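Long-range contacts in adhesin (Neisseria gonorrhoeae, PDB 6GQ4), which probably acts as an adhesin, belongs to a family clan that also includes MliC-like lysozyme inhibitors, and in recombinant form raises bactericidal antibodies against gonococci: residues A[10-15]-A[24-29]; A[33-38]-A[49-54]; A[71-76]-A[84-89]. All coordinates share one frame; numbering follows the deposited sequence.

Contact 1: A[10-15]-A[24-29]; sequences KKTVSY and KVTYGF. With NA (sodium ion), chain B.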
loop_
_atom_site.group_PDB
_atom_site.type_symbol
_atom_site.label_atom_id
_atom_site.label_comp_id
_atom_site.label_asym_id
_atom_site.label_seq_id
_atom_site.Cartn_x
_atom_site.Cartn_y
_atom_site.Cartn_z
ATOM N N LYS A 10 8.666 9.704 3.321
ATOM C CA LYS A 10 7.501 9.195 2.727
ATOM C C LYS A 10 7.534 9.417 1.211
ATOM O O LYS A 10 8.155 10.309 0.685
ATOM C CB LYS A 10 6.221 9.674 3.428
ATOM C CG LYS A 10 5.891 11.110 3.238
ATOM C CD LYS A 10 4.808 11.551 4.181
ATOM C CE LYS A 10 4.734 13.041 4.324
ATOM N NZ LYS A 10 3.387 13.410 4.815
ATOM N N LYS A 11 6.954 8.437 0.492
ATOM C CA LYS A 11 6.999 8.354 -0.936
ATOM C C LYS A 11 5.587 7.961 -1.409
ATOM O O LYS A 11 4.939 7.129 -0.762
ATOM C CB LYS A 11 8.029 7.300 -1.378
ATOM C CG LYS A 11 9.448 7.418 -0.798
ATOM C CD LYS A 11 10.338 8.313 -1.533
ATOM C CE LYS A 11 11.679 8.451 -0.845
ATOM N NZ LYS A 11 12.089 9.874 -0.829
ATOM N N THR A 12 5.189 8.434 -2.580
ATOM C CA THR A 12 3.855 8.266 -3.073
ATOM C C THR A 12 3.901 7.528 -4.414
ATOM O O THR A 12 4.753 7.835 -5.262
ATOM C CB THR A 12 3.066 9.572 -3.122
ATOM O OG1 THR A 12 2.952 10.125 -1.816
ATOM C CG2 THR A 12 1.652 9.367 -3.589
ATOM N N VAL A 13 2.991 6.540 -4.578
ATOM C CA VAL A 13 2.848 5.820 -5.842
ATOM C C VAL A 13 1.399 5.943 -6.336
ATOM O O VAL A 13 0.479 5.819 -5.532
ATOM C CB VAL A 13 3.276 4.340 -5.760
ATOM C CG1 VAL A 13 3.196 3.661 -7.100
ATOM C CG2 VAL A 13 4.672 4.151 -5.215
ATOM N N SER A 14 1.243 6.213 -7.645
ATOM C CA SER A 14 -0.037 6.251 -8.355
ATOM C C SER A 14 -0.279 4.891 -9.029
ATOM O O SER A 14 0.607 4.359 -9.732
ATOM C CB SER A 14 -0.067 7.366 -9.349
ATOM O OG SER A 14 -0.203 8.620 -8.695
ATOM N N TYR A 15 -1.475 4.339 -8.820
ATOM C CA TYR A 15 -1.806 3.035 -9.432
ATOM C C TYR A 15 -3.028 3.111 -10.359
ATOM O O TYR A 15 -3.915 3.938 -10.165
ATOM C CB TYR A 15 -2.140 2.013 -8.353
ATOM C CG TYR A 15 -1.048 1.802 -7.362
ATOM C CD1 TYR A 15 -0.918 2.602 -6.246
ATOM C CD2 TYR A 15 -0.187 0.751 -7.534
ATOM C CE1 TYR A 15 0.105 2.395 -5.328
ATOM C CE2 TYR A 15 0.836 0.539 -6.636
ATOM C CZ TYR A 15 0.980 1.351 -5.528
ATOM O OH TYR A 15 2.032 1.112 -4.634
ATOM N N LYS A 24 -3.952 6.567 -5.203
ATOM C CA LYS A 24 -2.571 7.011 -4.813
ATOM C C LYS A 24 -2.342 6.621 -3.358
ATOM O O LYS A 24 -3.155 6.913 -2.467
ATOM C CB LYS A 24 -2.378 8.529 -4.926
ATOM C CG LYS A 24 -2.534 9.040 -6.341
ATOM C CD LYS A 24 -2.106 10.441 -6.580
ATOM C CE LYS A 24 -2.666 10.878 -7.908
ATOM N NZ LYS A 24 -3.933 11.633 -7.751
ATOM N N VAL A 25 -1.154 5.993 -3.147
ATOM C CA VAL A 25 -0.786 5.437 -1.847
ATOM C C VAL A 25 0.567 6.072 -1.443
ATOM O O VAL A 25 1.474 6.096 -2.282
ATOM C CB VAL A 25 -0.624 3.900 -1.849
ATOM C CG1 VAL A 25 -0.248 3.393 -0.461
ATOM C CG2 VAL A 25 -1.853 3.196 -2.354
ATOM N N THR A 26 0.582 6.615 -0.232
ATOM C CA THR A 26 1.816 7.155 0.349
ATOM C C THR A 26 2.328 6.086 1.345
ATOM O O THR A 26 1.599 5.680 2.233
ATOM C CB THR A 26 1.574 8.493 1.048
ATOM O OG1 THR A 26 1.043 9.401 0.046
ATOM C CG2 THR A 26 2.825 9.004 1.708
ATOM N N TYR A 27 3.634 5.765 1.224
ATOM C CA TYR A 27 4.304 4.842 2.107
ATOM C C TYR A 27 5.313 5.584 2.979
ATOM O O TYR A 27 6.011 6.425 2.450
ATOM C CB TYR A 27 5.027 3.771 1.307
ATOM C CG TYR A 27 4.095 2.933 0.462
ATOM C CD1 TYR A 27 3.429 1.833 0.986
ATOM C CD2 TYR A 27 3.942 3.191 -0.884
ATOM C CE1 TYR A 27 2.589 1.091 0.179
ATOM C CE2 TYR A 27 3.073 2.479 -1.705
ATOM C CZ TYR A 27 2.428 1.388 -1.162
ATOM O OH TYR A 27 1.567 0.642 -1.926
ATOM N N GLY A 28 5.261 5.310 4.269
ATOM C CA GLY A 28 6.311 5.731 5.190
ATOM C C GLY A 28 7.461 4.720 5.192
ATOM O O GLY A 28 7.291 3.516 4.991
ATOM N N PHE A 29 8.669 5.285 5.379
ATOM C CA PHE A 29 9.892 4.500 5.353
ATOM C C PHE A 29 10.720 4.846 6.577
ATOM O O PHE A 29 10.727 5.979 7.030
ATOM C CB PHE A 29 10.776 4.746 4.130
ATOM C CG PHE A 29 10.173 4.254 2.847
ATOM C CD1 PHE A 29 9.260 5.054 2.198
ATOM C CD2 PHE A 29 10.525 3.019 2.308
ATOM C CE1 PHE A 29 8.658 4.614 1.036
ATOM C CE2 PHE A 29 9.913 2.570 1.145
ATOM C CZ PHE A 29 9.008 3.408 0.494
HETATM NA NA NA B . 3.941 -0.325 -5.712
HETATM O O HOH W 1 3.487 -1.138 -4.359
#
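K11 and Y27 face each other across two antiparallel strands whose short axes run at 155°. The pairing is reciprocal: K11 N reaches Y27 O at 3.0 Å, and Y27 N returns a nearly straight bond to K11 O at 2.7 Å. V13 and V25 repeat this two residues further on, with V13 N 2.8 Å from V25 O, and T12-T26 lies between as a non-hydrogen-bonded pair.

Hydroxyl bonds lie on both faces of the hairpin. On the face of T12 and T26, the two OG1 atoms sit 2.8 Å apart in a hydrogen bond whose direction is open; in each residue OG1 stands beside the backbone N, anti to the carbonyl carbon (chi1 -61° in T12, -59° in T26), which turns both toward the gap between the strands. On the other side, Y15 and Y27 meet tip to tip. Y27 OH donates to Y15 OH at 2.8 Å, and Y15 OH lies at the edge of the Y27 ring, near its plane.

Among apolar contacts, Y15 CE1 approaches V25 CG2 obliquely at 3.6 Å, while the K11 chain crosses F29 at about a right angle, with CG 3.4 Å from CE1. V13 CG1 lies over one face of the Y15 ring and V25 CG1 over one of Y27.

Y15 OH also binds the sodium ion, at 2.6 Å, beside the carbonyl oxygens of Q84 and Y81. The Y15 oxygen thus serves metal and hydrogen bond together: Y27 is a second-shell residue that probably helps to position it, and the cation would probably polarise the Y15 hydroxyl.

Contact 2: A[33-38]-A[49-54]; sequences GLTTYA and MPINLD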
loop_
_atom_site.group_PDB
_atom_site.type_symbol
_atom_site.label_atom_id
_atom_site.label_comp_id
_atom_site.label_asym_id
_atom_site.label_seq_id
_atom_site.Cartn_x
_atom_site.Cartn_y
_atom_site.Cartn_z
ATOM N N GLY A 33 15.134 1.705 5.135
ATOM C CA GLY A 33 14.458 1.595 3.862
ATOM C C GLY A 33 13.324 0.614 3.934
ATOM O O GLY A 33 12.837 0.242 2.880
ATOM N N LEU A 34 12.912 0.201 5.116
ATOM C CA LEU A 34 11.671 -0.628 5.190
ATOM C C LEU A 34 10.484 0.301 5.343
ATOM O O LEU A 34 10.593 1.474 5.722
ATOM C CB LEU A 34 11.733 -1.662 6.327
ATOM C CG LEU A 34 12.675 -2.880 6.163
ATOM C CD1 LEU A 34 12.598 -3.584 4.811
ATOM C CD2 LEU A 34 14.101 -2.567 6.451
ATOM N N THR A 35 9.285 -0.260 5.082
ATOM C CA THR A 35 8.122 0.588 5.197
ATOM C C THR A 35 7.465 0.526 6.579
ATOM O O THR A 35 7.631 -0.442 7.330
ATOM C CB THR A 35 7.057 0.273 4.150
ATOM O OG1 THR A 35 6.515 -1.066 4.357
ATOM C CG2 THR A 35 7.610 0.402 2.751
ATOM N N THR A 36 6.777 1.616 6.945
ATOM C CA THR A 36 6.171 1.726 8.227
ATOM C C THR A 36 4.632 1.800 8.152
ATOM O O THR A 36 3.934 1.456 9.130
ATOM C CB THR A 36 6.680 2.970 8.977
ATOM O OG1 THR A 36 6.462 4.074 8.118
ATOM C CG2 THR A 36 8.139 2.832 9.294
ATOM N N TYR A 37 4.122 2.249 7.019
ATOM C CA TYR A 37 2.658 2.424 6.860
ATOM C C TYR A 37 2.373 2.633 5.400
ATOM O O TYR A 37 3.264 2.963 4.632
ATOM C CB TYR A 37 2.112 3.547 7.723
ATOM C CG TYR A 37 2.564 4.927 7.300
ATOM C CD1 TYR A 37 1.936 5.559 6.224
ATOM C CD2 TYR A 37 3.531 5.633 8.020
ATOM C CE1 TYR A 37 2.282 6.852 5.850
ATOM C CE2 TYR A 37 3.912 6.918 7.619
ATOM C CZ TYR A 37 3.283 7.523 6.538
ATOM O OH TYR A 37 3.619 8.801 6.107
ATOM N N ALA A 38 1.085 2.424 5.070
ATOM C CA ALA A 38 0.480 2.842 3.769
ATOM C C ALA A 38 -0.703 3.738 4.078
ATOM O O ALA A 38 -1.438 3.464 5.034
ATOM C CB ALA A 38 0.094 1.664 2.921
ATOM N N MET A 49 -2.801 2.993 7.245
ATOM C CA MET A 49 -2.749 1.552 7.501
ATOM C C MET A 49 -1.311 1.195 7.941
ATOM O O MET A 49 -0.434 1.079 7.100
ATOM C CB MET A 49 -3.095 0.724 6.264
ATOM C CG MET A 49 -4.562 0.902 5.827
ATOM S SD MET A 49 -4.878 0.373 4.096
ATOM C CE MET A 49 -4.235 1.788 3.197
ATOM N N PRO A 50 -1.052 1.096 9.244
ATOM C CA PRO A 50 0.321 0.744 9.689
ATOM C C PRO A 50 0.726 -0.638 9.171
ATOM O O PRO A 50 -0.141 -1.532 8.969
ATOM C CB PRO A 50 0.213 0.694 11.216
ATOM C CG PRO A 50 -1.001 1.556 11.488
ATOM C CD PRO A 50 -1.981 1.256 10.370
ATOM N N ILE A 51 2.013 -0.845 8.919
ATOM C CA ILE A 51 2.467 -2.156 8.514
ATOM C C ILE A 51 2.052 -3.174 9.593
ATOM O O ILE A 51 2.073 -2.909 10.791
ATOM C CB ILE A 51 3.981 -2.199 8.235
ATOM C CG1 ILE A 51 4.360 -3.489 7.487
ATOM C CG2 ILE A 51 4.842 -1.994 9.505
ATOM C CD1 ILE A 51 5.770 -3.493 6.942
ATOM N N ASN A 52 1.531 -4.312 9.116
ATOM C CA ASN A 52 1.039 -5.349 10.015
ATOM C C ASN A 52 2.124 -6.428 10.135
ATOM O O ASN A 52 2.381 -7.177 9.203
ATOM C CB ASN A 52 -0.298 -5.911 9.504
ATOM C CG ASN A 52 -0.896 -6.876 10.489
ATOM O OD1 ASN A 52 -0.165 -7.709 11.004
ATOM N ND2 ASN A 52 -2.218 -6.800 10.715
ATOM N N LEU A 53 2.850 -6.396 11.240
ATOM C CA LEU A 53 3.947 -7.303 11.425
ATOM C C LEU A 53 3.480 -8.678 11.935
ATOM O O LEU A 53 4.334 -9.590 12.036
ATOM C CB LEU A 53 4.925 -6.665 12.419
ATOM C CG LEU A 53 5.549 -5.340 11.986
ATOM C CD1 LEU A 53 6.485 -4.788 13.041
ATOM C CD2 LEU A 53 6.237 -5.455 10.657
ATOM N N ASP A 54 2.212 -8.843 12.277
ATOM C CA ASP A 54 1.623 -10.182 12.540
ATOM C C ASP A 54 1.425 -10.990 11.246
ATOM O O ASP A 54 1.606 -12.223 11.249
ATOM C CB ASP A 54 0.328 -10.049 13.329
ATOM C CG ASP A 54 0.517 -9.341 14.662
ATOM O OD1 ASP A 54 1.590 -9.527 15.282
ATOM O OD2 ASP A 54 -0.457 -8.695 15.130
#
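Y37 and P50 place the two rings of this contact in one antiparallel non-hydrogen-bonded pair, yet the rings do not stack. They are joined at their bases, Y37 CB lying 3.9 Å from P50 CA. Y37 CG sits between the backbone N and the carbonyl carbon (chi1 68°), and the aromatic ring turns from 49-54 and reaches K10 of strand 9-16 and T7. The flat groups that do engage across the strands are peptide carbonyls. I51 N bonds to T36 O at 3.0 Å, almost straight at the hydrogen, but the donor stands 49° out of the carbonyl plane. A38 N meets M49 O at 2.9 Å with a smaller tilt of 30°. The return bond, M49 N to A38 O, is the shortest of the three at 2.6 Å; it points almost end-on at the carbonyl oxygen but is the most bent at the hydrogen.

Side chains add lighter contacts. The I51 side chain crosses that of T35 at about a right angle, its CD1 within 3.6 Å of T35 OG1, a hydroxyl already hydrogen-bonded to Y63 OH. The M49 chain, bent at its last torsion, brings CE to 4.3 Å from A38 CB on the face of the sheet that L71 and Y63 also line.

The hairpin of strands 35-42 and 45-50 is therefore held here by three main-chain bonds of unlike geometry, the donor nearly in line with C=O at A38 O and well out of the carbonyl plane at T36 O. Proline has no N-H to give, and its partner Y37 occupies a non-hydrogen-bonded position, where none is needed across the pair.

Contact 3: A[71-76]-A[84-89]; sequences LSTGAM and QPIMIT. With NA (sodium ion), chain B.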
loop_
_atom_site.group_PDB
_atom_site.type_symbol
_atom_site.label_atom_id
_atom_site.label_comp_id
_atom_site.label_asym_id
_atom_site.label_seq_id
_atom_site.Cartn_x
_atom_site.Cartn_y
_atom_site.Cartn_z
ATOM N N LEU A 71 -4.130 -3.155 2.829
ATOM C CA LEU A 71 -3.380 -3.176 1.582
ATOM C C LEU A 71 -2.465 -4.410 1.576
ATOM O O LEU A 71 -1.733 -4.599 2.582
ATOM C CB LEU A 71 -2.598 -1.868 1.451
ATOM C CG LEU A 71 -1.960 -1.632 0.085
ATOM C CD1 LEU A 71 -1.793 -0.138 -0.150
ATOM C CD2 LEU A 71 -0.642 -2.369 -0.121
ATOM N N SER A 72 -2.493 -5.191 0.502
ATOM C CA SER A 72 -1.590 -6.341 0.435
ATOM C C SER A 72 -0.784 -6.271 -0.865
ATOM O O SER A 72 -1.220 -5.833 -1.916
ATOM C CB SER A 72 -2.299 -7.658 0.595
ATOM O OG SER A 72 -3.198 -7.847 -0.473
ATOM N N THR A 73 0.484 -6.671 -0.715
ATOM C CA THR A 73 1.453 -6.591 -1.764
ATOM C C THR A 73 2.598 -7.574 -1.428
ATOM O O THR A 73 2.498 -8.414 -0.513
ATOM C CB THR A 73 1.930 -5.132 -1.922
ATOM O OG1 THR A 73 2.725 -4.977 -3.104
ATOM C CG2 THR A 73 2.705 -4.618 -0.721
ATOM N N GLY A 74 3.608 -7.560 -2.293
ATOM C CA GLY A 74 4.837 -8.341 -2.142
ATOM C C GLY A 74 5.797 -7.726 -1.140
ATOM O O GLY A 74 5.417 -6.987 -0.242
ATOM N N ALA A 75 7.073 -8.043 -1.318
ATOM C CA ALA A 75 8.122 -7.525 -0.461
ATOM C C ALA A 75 8.258 -6.034 -0.739
ATOM O O ALA A 75 8.226 -5.577 -1.920
ATOM C CB ALA A 75 9.410 -8.269 -0.734
ATOM N N MET A 76 8.334 -5.250 0.339
ATOM C CA MET A 76 8.358 -3.773 0.176
ATOM C C MET A 76 9.562 -3.181 0.875
ATOM O O MET A 76 9.697 -3.259 2.061
ATOM C CB MET A 76 7.097 -3.138 0.759
ATOM C CG MET A 76 5.887 -3.499 -0.016
ATOM S SD MET A 76 5.787 -2.591 -1.585
ATOM C CE MET A 76 4.956 -1.077 -1.124
ATOM N N GLN A 84 5.868 -2.880 -7.187
ATOM C CA GLN A 84 4.986 -3.956 -6.674
ATOM C C GLN A 84 3.524 -3.625 -7.000
ATOM O O GLN A 84 3.017 -2.523 -6.746
ATOM C CB GLN A 84 5.183 -4.199 -5.177
ATOM C CG GLN A 84 6.586 -4.679 -4.794
ATOM C CD GLN A 84 6.849 -6.121 -5.152
ATOM O OE1 GLN A 84 6.411 -6.615 -6.192
ATOM N NE2 GLN A 84 7.570 -6.819 -4.283
ATOM N N PRO A 85 2.775 -4.590 -7.564
ATOM C CA PRO A 85 1.338 -4.413 -7.673
ATOM C C PRO A 85 0.740 -4.551 -6.271
ATOM O O PRO A 85 1.349 -5.219 -5.406
ATOM C CB PRO A 85 0.881 -5.511 -8.626
ATOM C CG PRO A 85 2.026 -6.438 -8.801
ATOM C CD PRO A 85 3.232 -5.872 -8.104
ATOM N N ILE A 86 -0.430 -3.936 -6.051
ATOM C CA ILE A 86 -1.148 -3.965 -4.757
ATOM C C ILE A 86 -2.632 -4.330 -4.971
ATOM O O ILE A 86 -3.188 -4.239 -6.080
ATOM C CB ILE A 86 -1.001 -2.599 -4.043
ATOM C CG1 ILE A 86 -1.850 -1.523 -4.720
ATOM C CG2 ILE A 86 0.475 -2.162 -3.925
ATOM C CD1 ILE A 86 -2.032 -0.312 -3.868
ATOM N N MET A 87 -3.264 -4.654 -3.852
ATOM C CA MET A 87 -4.702 -4.710 -3.749
ATOM C C MET A 87 -5.114 -4.143 -2.381
ATOM O O MET A 87 -4.366 -4.163 -1.420
ATOM C CB MET A 87 -5.226 -6.136 -4.003
ATOM C CG MET A 87 -4.870 -7.257 -3.095
ATOM S SD MET A 87 -5.889 -8.753 -3.612
ATOM C CE MET A 87 -6.926 -9.021 -2.174
ATOM N N ILE A 88 -6.306 -3.506 -2.340
ATOM C CA ILE A 88 -6.889 -3.023 -1.098
ATOM C C ILE A 88 -8.245 -3.727 -0.915
ATOM O O ILE A 88 -9.069 -3.710 -1.841
ATOM C CB ILE A 88 -7.016 -1.484 -1.073
ATOM C CG1 ILE A 88 -5.634 -0.843 -1.254
ATOM C CG2 ILE A 88 -7.697 -0.968 0.182
ATOM C CD1 ILE A 88 -5.622 0.660 -1.483
ATOM N N THR A 89 -8.417 -4.276 0.284
ATOM C CA THR A 89 -9.615 -4.997 0.753
ATOM C C THR A 89 -10.325 -4.112 1.792
ATOM O O THR A 89 -9.682 -3.521 2.649
ATOM C CB THR A 89 -9.232 -6.398 1.284
ATOM O OG1 THR A 89 -8.552 -7.126 0.260
ATOM C CG2 THR A 89 -10.421 -7.227 1.698
HETATM NA NA NA B . 3.941 -0.325 -5.712
HETATM O O HOH W 2 -5.926 -6.472 0.534
HETATM O O HOH W 3 7.867 -9.291 -4.028
HETATM O O HOH W 1 3.487 -1.138 -4.359
#
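M87 O is approached from several directions by atoms around it: S72 N bonds to it at 2.9 Å, the CA-H of L71 points at it with CA 3.3 Å away, and water 2 adds a weak bond. M87 N returns to S72 O at 3.1 Å, which completes the signature of an antiparallel hydrogen-bonded pair. One residue on, L71 and I88 form a non-hydrogen-bonded pair, and L71 packs obliquely on both isoleucines: its CD1 is 3.7 Å from I86 CD1, and its CG 4.0 Å from I88 CG1.

At the other end side chains make the polar links. T73 OG1 donates to P85 O at 2.7 Å. The hydroxyl stands anti to the backbone N (chi1 -170°), which carries it across to segment 84-89, and it approaches tilted 35° from the carbonyl plane. A second side-chain bond follows at A75, where Q84 NE2 lies 2.7 Å from A75 O; Q84 has two conformers and the bond holds in the one described, so it is less certain. S80 OG bonds to the same acceptor. In that conformer the M76 and Q84 side chains slide past each other in opposite directions, M76 SD packing on Q84 CG.

Q84 O binds the sodium ion at 2.6 Å, together with Y15 and Y81. Strand 70-73 lies between 61-63 and 86-89, and strand 86-89 is bonded on its other side to 95-102, I86 with C100. L71 and I86 both reach V25 of strand 22-29, L71 also touches A38 of 35-42, and I86 meets Y27, so this pair of strands packs against the strands of the first two hairpins.

From the N terminus the three contacts come in series; none nests in or crosses another. Contact 1 closes the hairpin of strands 9-16 and 22-29. Contact 2 closes the next hairpin, 35-42 with 45-50, and is joined to the first by backbone bonds of G28 to T36 and Y37. Contact 3 closes the loop between 70-73 and 86-89, on the far side of strand 95-102 in the sheet order. The antiparallel sheet nevertheless curves enough for its distant parts to meet: Y27 packs on M76, A38 on L71, and T35 on M76. Sodium ties contact 1 to contact 3, with Y81 supplying a ligand from the loop that contact 3 closes.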